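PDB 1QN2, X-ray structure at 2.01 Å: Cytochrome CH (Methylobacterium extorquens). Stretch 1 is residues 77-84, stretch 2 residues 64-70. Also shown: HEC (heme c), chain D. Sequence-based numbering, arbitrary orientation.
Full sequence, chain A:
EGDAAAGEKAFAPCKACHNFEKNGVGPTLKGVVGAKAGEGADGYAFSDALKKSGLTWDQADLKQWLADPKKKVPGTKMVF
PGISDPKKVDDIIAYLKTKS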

ATOM      1  N   LYS A  77      -4.763   0.409 -10.818  1.00 16.27           N
ATOM      2  CA  LYS A  77      -5.736   1.500 -10.796  1.00 15.95           C
ATOM      3  C   LYS A  77      -5.480   2.435  -9.628  1.00 28.19           C
ATOM      4  O   LYS A  77      -6.247   3.355  -9.331  1.00 22.66           O
ATOM      5  CB  LYS A  77      -7.153   1.032 -10.870  1.00 26.69           C
ATOM      6  CG  LYS A  77      -7.649   0.102  -9.783  1.00 21.79           C
ATOM      7  CD  LYS A  77      -9.125  -0.214 -10.033  1.00 24.16           C
ATOM      8  CE  LYS A  77      -9.587  -1.407  -9.201  1.00 27.40           C
ATOM      9  NZ  LYS A  77     -11.061  -1.605  -9.350  1.00 51.80           N
ATOM     10  N   MET A  78      -4.370   2.211  -8.918  1.00 25.11           N
ATOM     11  CA  MET A  78      -4.065   3.129  -7.803  1.00 21.32           C
ATOM     12  C   MET A  78      -3.415   4.400  -8.381  1.00 24.56           C
ATOM     13  O   MET A  78      -2.227   4.380  -8.698  1.00 21.32           O
ATOM     14  CB  MET A  78      -3.057   2.471  -6.845  1.00 19.27           C
ATOM     15  CG  MET A  78      -2.629   3.486  -5.755  1.00 23.06           C
ATOM     16  SD  MET A  78      -1.935   2.596  -4.309  1.00 18.40           S
ATOM     17  CE  MET A  78      -0.626   3.777  -3.962  1.00 15.32           C
ATOM     18  N   VAL A  79      -4.220   5.444  -8.506  1.00 25.74           N
ATOM     19  CA  VAL A  79      -3.746   6.721  -9.040  1.00 25.11           C
ATOM     20  C   VAL A  79      -3.111   7.543  -7.904  1.00 30.48           C
ATOM     21  O   VAL A  79      -3.815   8.204  -7.152  1.00 25.11           O
ATOM     22  CB  VAL A  79      -4.913   7.534  -9.636  1.00 32.29           C
ATOM     23  CG1 VAL A  79      -4.394   8.829 -10.245  1.00 28.03           C
ATOM     24  CG2 VAL A  79      -5.648   6.687 -10.673  1.00 39.08           C
ATOM     25  N   PHE A  80      -1.799   7.447  -7.822  1.00 25.98           N
ATOM     26  CA  PHE A  80      -0.991   8.139  -6.799  1.00 26.85           C
ATOM     27  C   PHE A  80       0.453   8.227  -7.307  1.00 26.85           C
ATOM     28  O   PHE A  80       1.012   7.217  -7.714  1.00 32.06           O
ATOM     29  CB  PHE A  80      -1.035   7.321  -5.505  1.00 26.53           C
ATOM     30  CG  PHE A  80      -0.319   7.921  -4.334  1.00 23.92           C
ATOM     31  CD1 PHE A  80      -0.751   9.110  -3.765  1.00 24.71           C
ATOM     32  CD2 PHE A  80       0.783   7.290  -3.789  1.00 27.32           C
ATOM     33  CE1 PHE A  80      -0.082   9.629  -2.672  1.00 36.24           C
ATOM     34  CE2 PHE A  80       1.473   7.807  -2.706  1.00 31.98           C
ATOM     35  CZ  PHE A  80       1.003   8.977  -2.137  1.00 35.53           C
ATOM     36  N   PRO A  81       1.028   9.433  -7.280  1.00 31.11           N
ATOM     37  CA  PRO A  81       2.377   9.688  -7.746  1.00 28.35           C
ATOM     38  C   PRO A  81       3.459   8.914  -7.042  1.00 33.56           C
ATOM     39  O   PRO A  81       4.503   8.618  -7.638  1.00 30.00           O
ATOM     40  CB  PRO A  81       2.559  11.190  -7.575  1.00 35.37           C
ATOM     41  CG  PRO A  81       1.402  11.665  -6.800  1.00 26.69           C
ATOM     42  CD  PRO A  81       0.289  10.678  -6.994  1.00 33.71           C
ATOM     43  N   GLY A  82       3.255   8.566  -5.774  1.00 27.56           N
ATOM     44  CA  GLY A  82       4.293   7.829  -5.070  1.00 24.87           C
ATOM     45  C   GLY A  82       4.998   8.757  -4.095  1.00 26.06           C
ATOM     46  O   GLY A  82       4.914   9.980  -4.227  1.00 34.50           O
ATOM     47  N   ILE A  83       5.661   8.173  -3.110  1.00 26.13           N
ATOM     48  CA  ILE A  83       6.411   8.965  -2.111  1.00 26.61           C
ATOM     49  C   ILE A  83       7.902   8.890  -2.470  1.00 24.56           C
ATOM     50  O   ILE A  83       8.489   7.807  -2.467  1.00 25.42           O
ATOM     51  CB  ILE A  83       6.207   8.370  -0.706  1.00 34.27           C
ATOM     52  CG1 ILE A  83       4.718   8.196  -0.408  1.00 36.64           C
ATOM     53  CG2 ILE A  83       6.883   9.218   0.353  1.00 37.27           C
ATOM     54  CD1 ILE A  83       4.090   9.356   0.331  1.00 42.24           C
ATOM     55  N   SER A  84       8.479  10.040  -2.791  1.00 24.71           N
ATOM     56  CA  SER A  84       9.859  10.164  -3.180  1.00 31.74           C
ATOM     57  C   SER A  84      10.841  10.184  -2.037  1.00 40.58           C
ATOM     58  O   SER A  84      12.056  10.131  -2.268  1.00 32.29           O
ATOM     59  CB  SER A  84      10.073  11.353  -4.119  1.00 35.93           C
ATOM     60  OG  SER A  84      10.155  10.890  -5.461  1.00 52.27           O
TER
HETATM   61 FE   HEC D 101      -3.474   2.668  -2.457  1.00 21.56          FE
HETATM   62  CHA HEC D 101      -3.937  -0.514  -3.650  1.00 16.82           C
HETATM   63  CHB HEC D 101      -1.223   1.470  -0.142  1.00 17.05           C
HETATM   64  CHC HEC D 101      -2.494   5.902  -1.730  1.00 13.03           C
HETATM   65  CHD HEC D 101      -6.052   3.811  -4.297  1.00 15.16           C
HETATM   66  NA  HEC D 101      -2.728   0.790  -1.956  1.00 17.53           N
HETATM   67  C1A HEC D 101      -3.032  -0.388  -2.605  1.00 16.82           C
HETATM   68  C2A HEC D 101      -2.270  -1.360  -2.021  1.00 16.34           C
HETATM   69  C3A HEC D 101      -1.509  -0.811  -1.037  1.00 17.77           C
HETATM   70  C4A HEC D 101      -1.792   0.537  -0.996  1.00 19.90           C
HETATM   71  CMA HEC D 101      -0.561  -1.677  -0.215  1.00 17.45           C
HETATM   72  CAA HEC D 101      -2.263  -2.825  -2.383  1.00 15.71           C
HETATM   73  CBA HEC D 101      -3.272  -3.558  -1.497  1.00 22.90           C
HETATM   74  CGA HEC D 101      -3.533  -5.006  -1.892  1.00 31.11           C
HETATM   75  O1A HEC D 101      -2.740  -5.653  -2.620  1.00 22.58           O
HETATM   76  O2A HEC D 101      -4.314  -5.669  -1.155  1.00 25.35           O
HETATM   77  NB  HEC D 101      -2.136   3.547  -1.129  1.00 17.45           N
HETATM   78  C1B HEC D 101      -1.351   2.840  -0.255  1.00 19.11           C
HETATM   79  C2B HEC D 101      -0.795   3.762   0.601  1.00 15.00           C
HETATM   80  C3B HEC D 101      -1.055   5.021   0.113  1.00 14.69           C
HETATM   81  C4B HEC D 101      -1.959   4.885  -0.935  1.00 14.45           C
HETATM   82  CMB HEC D 101       0.154   3.562   1.772  1.00 21.24           C
HETATM   83  CAB HEC D 101      -0.478   6.192   0.612  1.00 26.06           C
HETATM   84  CBB HEC D 101       0.883   6.463   0.437  1.00 20.37           C
HETATM   85  NC  HEC D 101      -4.139   4.556  -2.968  1.00 18.79           N
HETATM   86  C1C HEC D 101      -3.640   5.742  -2.504  1.00 19.66           C
HETATM   87  C2C HEC D 101      -4.502   6.718  -2.952  1.00 19.74           C
HETATM   88  C3C HEC D 101      -5.528   6.138  -3.654  1.00 14.76           C
HETATM   89  C4C HEC D 101      -5.277   4.782  -3.684  1.00 16.74           C
HETATM   90  CMC HEC D 101      -4.554   8.225  -2.775  1.00 23.21           C
HETATM   91  CAC HEC D 101      -6.603   6.811  -4.242  1.00 24.32           C
HETATM   92  CBC HEC D 101      -6.453   7.902  -5.102  1.00 23.45           C
HETATM   93  ND  HEC D 101      -4.799   1.770  -3.759  1.00 14.92           N
HETATM   94  C1D HEC D 101      -5.739   2.475  -4.436  1.00 14.21           C
HETATM   95  C2D HEC D 101      -6.341   1.583  -5.300  1.00 19.34           C
HETATM   96  C3D HEC D 101      -5.766   0.370  -5.104  1.00 13.98           C
HETATM   97  C4D HEC D 101      -4.777   0.467  -4.157  1.00 18.95           C
HETATM   98  CMD HEC D 101      -7.454   1.745  -6.320  1.00 15.55           C
HETATM   99  CAD HEC D 101      -6.080  -0.898  -5.874  1.00 20.84           C
HETATM  100  CBD HEC D 101      -4.985  -0.883  -6.959  1.00 18.16           C
HETATM  101  CGD HEC D 101      -5.246  -1.882  -8.082  1.00 28.74           C
HETATM  102  O1D HEC D 101      -4.467  -1.831  -9.073  1.00 23.29           O
HETATM  103  O2D HEC D 101      -6.120  -2.772  -8.003  1.00 18.95           O
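Stretch 2, residues 64-70: QWLADPK

Cytochrome CH illustrates how a heme-ligand loop packs against a helix end and the start of the next helix. Residues 77-84 form no regular helix or strand, whereas stretch 2 is helical from 64 to 67, breaks at D68, and enters a second helix at P69. End to end the stretches run in broadly opposite directions, so M78 and F80 meet P69 while G82 and I83 meet L66 and A67. D68 is both the first residue to leave helical angles (phi/psi -167/92) and the N-cap position of the next helix. Its CA lies 4.4 Å from the CA of G82, the closest CA pair between the stretches.

The chains are joined here by one direct hydrogen bond, from I83 N to L66 O (2.7 Å, 161°). The helix end presents its carbonyls to the loop, and two CA-H...O contacts flank this bond: G82 CA lies 3.4 Å from A67 O, and A67 CA lies 3.3 Å from I83 O. Such closeness depends on G82. Its phi/psi of 105/160 would jam a CB against the preceding carbonyl, and an ideal CB would also stand 2.1 Å from A67 O, a clash.

M78 supplies the heme ligand. Its CA-to-CB bond points toward stretch 2, and chi1 and chi2 are both t (174° and 160°), so the chain runs out extended until SD binds the heme iron, HEC FE, at 2.4 Å. With chi3 at 141°, between wells, the terminal methyl CE comes 3.9 Å from P69 CG. W65, with chi1 t at 170° and chi2 at -112°, starts sideways but brings its ring end nearer: CZ2 is 3.4 Å from M78 SD, and the sulfur lies 4.5 Å from the centroid of the six-membered ring, in an oblique approach. The indole edge also meets the heme, W65 NE1 standing 3.3 Å from HEC C3A, and this nitrogen is buried without a hydrogen-bonding partner.

F80 is likewise t at chi1 (-177°), and chi2 of 65° sets one ring face over HEC CHC while P69 lies at the ring edge, F80 CD2 to P69 CG being 4.4 Å. The proline, puckered C-gamma exo, thus touches both M78 and F80, and its CG comes within 3.1 Å of F80 O. L66, m at chi1 and t at chi2, brings CD2 to 3.7 Å from HEC CMB; its side chain packs on the heme, and its closest contacts to the loop run through its carbonyl O.

Water completes the junction. Water 2 donates to F80 O (2.8 Å) and accepts from K70 N (3.2 Å), linking the loop to the start of the second helix; water 1 bridges A67 O (3.1 Å) and S84 OG (2.9 Å).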

ATOM      1  N   GLN A  64       9.105  -0.349  -3.019  1.00 20.84           N
ATOM      2  CA  GLN A  64       9.058   0.058  -4.429  1.00 23.21           C
ATOM      3  C   GLN A  64       7.684   0.560  -4.820  1.00 19.27           C
ATOM      4  O   GLN A  64       7.557   1.588  -5.483  1.00 19.03           O
ATOM      5  CB  GLN A  64       9.516  -1.095  -5.320  1.00 22.50           C
ATOM      6  CG  GLN A  64      10.941  -1.522  -4.917  1.00 26.37           C
ATOM      7  CD  GLN A  64      11.453  -2.683  -5.740  1.00 54.48           C
ATOM      8  OE1 GLN A  64      10.737  -3.250  -6.565  1.00 45.95           O
ATOM      9  NE2 GLN A  64      12.711  -3.049  -5.517  1.00 42.40           N
ATOM     10  N   TRP A  65       6.649  -0.152  -4.398  1.00 25.58           N
ATOM     11  CA  TRP A  65       5.261   0.183  -4.672  1.00 15.87           C
ATOM     12  C   TRP A  65       4.891   1.575  -4.212  1.00 23.84           C
ATOM     13  O   TRP A  65       4.244   2.344  -4.934  1.00 23.21           O
ATOM     14  CB  TRP A  65       4.339  -0.855  -4.034  1.00 15.40           C
ATOM     15  CG  TRP A  65       2.882  -0.563  -4.008  1.00 21.95           C
ATOM     16  CD1 TRP A  65       2.099  -0.301  -2.911  1.00 20.21           C
ATOM     17  CD2 TRP A  65       1.997  -0.590  -5.133  1.00 20.92           C
ATOM     18  NE1 TRP A  65       0.786  -0.143  -3.300  1.00 21.16           N
ATOM     19  CE2 TRP A  65       0.702  -0.308  -4.658  1.00 24.16           C
ATOM     20  CE3 TRP A  65       2.185  -0.828  -6.503  1.00 22.74           C
ATOM     21  CZ2 TRP A  65      -0.400  -0.248  -5.507  1.00 18.87           C
ATOM     22  CZ3 TRP A  65       1.088  -0.769  -7.340  1.00 15.63           C
ATOM     23  CH2 TRP A  65      -0.187  -0.482  -6.841  1.00 23.37           C
ATOM     24  N   LEU A  66       5.273   1.956  -2.990  1.00 21.24           N
ATOM     25  CA  LEU A  66       4.923   3.296  -2.526  1.00 19.82           C
ATOM     26  C   LEU A  66       5.750   4.370  -3.197  1.00 20.45           C
ATOM     27  O   LEU A  66       5.281   5.505  -3.364  1.00 20.53           O
ATOM     28  CB  LEU A  66       5.025   3.382  -1.003  1.00 26.69           C
ATOM     29  CG  LEU A  66       4.100   2.456  -0.207  1.00 34.82           C
ATOM     30  CD1 LEU A  66       4.086   2.809   1.290  1.00 27.71           C
ATOM     31  CD2 LEU A  66       2.664   2.528  -0.726  1.00 27.71           C
ATOM     32  N   ALA A  67       6.988   4.081  -3.606  1.00 20.37           N
ATOM     33  CA  ALA A  67       7.794   5.122  -4.251  1.00 23.77           C
ATOM     34  C   ALA A  67       7.230   5.494  -5.619  1.00 28.82           C
ATOM     35  O   ALA A  67       7.300   6.649  -6.049  1.00 27.48           O
ATOM     36  CB  ALA A  67       9.236   4.646  -4.391  1.00 29.92           C
ATOM     37  N   ASP A  68       6.665   4.517  -6.314  1.00 22.58           N
ATOM     38  CA  ASP A  68       6.088   4.763  -7.656  1.00 22.27           C
ATOM     39  C   ASP A  68       5.233   3.540  -8.038  1.00 16.98           C
ATOM     40  O   ASP A  68       5.757   2.580  -8.590  1.00 25.50           O
ATOM     41  CB  ASP A  68       7.266   4.849  -8.656  1.00 20.06           C
ATOM     42  CG  ASP A  68       6.863   5.483  -9.966  1.00 42.08           C
ATOM     43  OD1 ASP A  68       5.665   5.437 -10.308  1.00 30.40           O
ATOM     44  OD2 ASP A  68       7.744   6.034 -10.661  1.00 41.69           O
ATOM     45  N   PRO A  69       3.942   3.602  -7.716  1.00 18.87           N
ATOM     46  CA  PRO A  69       2.989   2.540  -7.976  1.00 18.16           C
ATOM     47  C   PRO A  69       2.938   2.067  -9.414  1.00 22.98           C
ATOM     48  O   PRO A  69       3.067   0.863  -9.672  1.00 19.11           O
ATOM     49  CB  PRO A  69       1.649   3.115  -7.539  1.00 18.48           C
ATOM     50  CG  PRO A  69       1.923   4.372  -6.817  1.00 21.87           C
ATOM     51  CD  PRO A  69       3.361   4.726  -6.958  1.00 16.98           C
ATOM     52  N   LYS A  70       2.747   2.955 -10.385  1.00 28.82           N
ATOM     53  CA  LYS A  70       2.665   2.563 -11.782  1.00 19.27           C
ATOM     54  C   LYS A  70       3.928   1.980 -12.339  1.00 22.27           C
ATOM     55  O   LYS A  70       3.890   1.200 -13.304  1.00 24.24           O
ATOM     56  CB  LYS A  70       2.105   3.676 -12.651  1.00 24.24           C
ATOM     57  CG  LYS A  70       3.076   4.845 -12.824  1.00 42.08           C
ATOM     58  CD  LYS A  70       2.364   6.022 -13.476  1.00197.39           C
ATOM     59  CE  LYS A  70       3.330   7.159 -13.764  1.00197.39           C
ATOM     60  NZ  LYS A  70       2.620   8.447 -13.994  1.00197.39           N
TER
HETATM   61  O   HOH W   1       8.314   9.380  -7.059  1.00 47.85           O
HETATM   62  O   HOH W   2       2.397   6.075  -9.888  1.00 29.37           O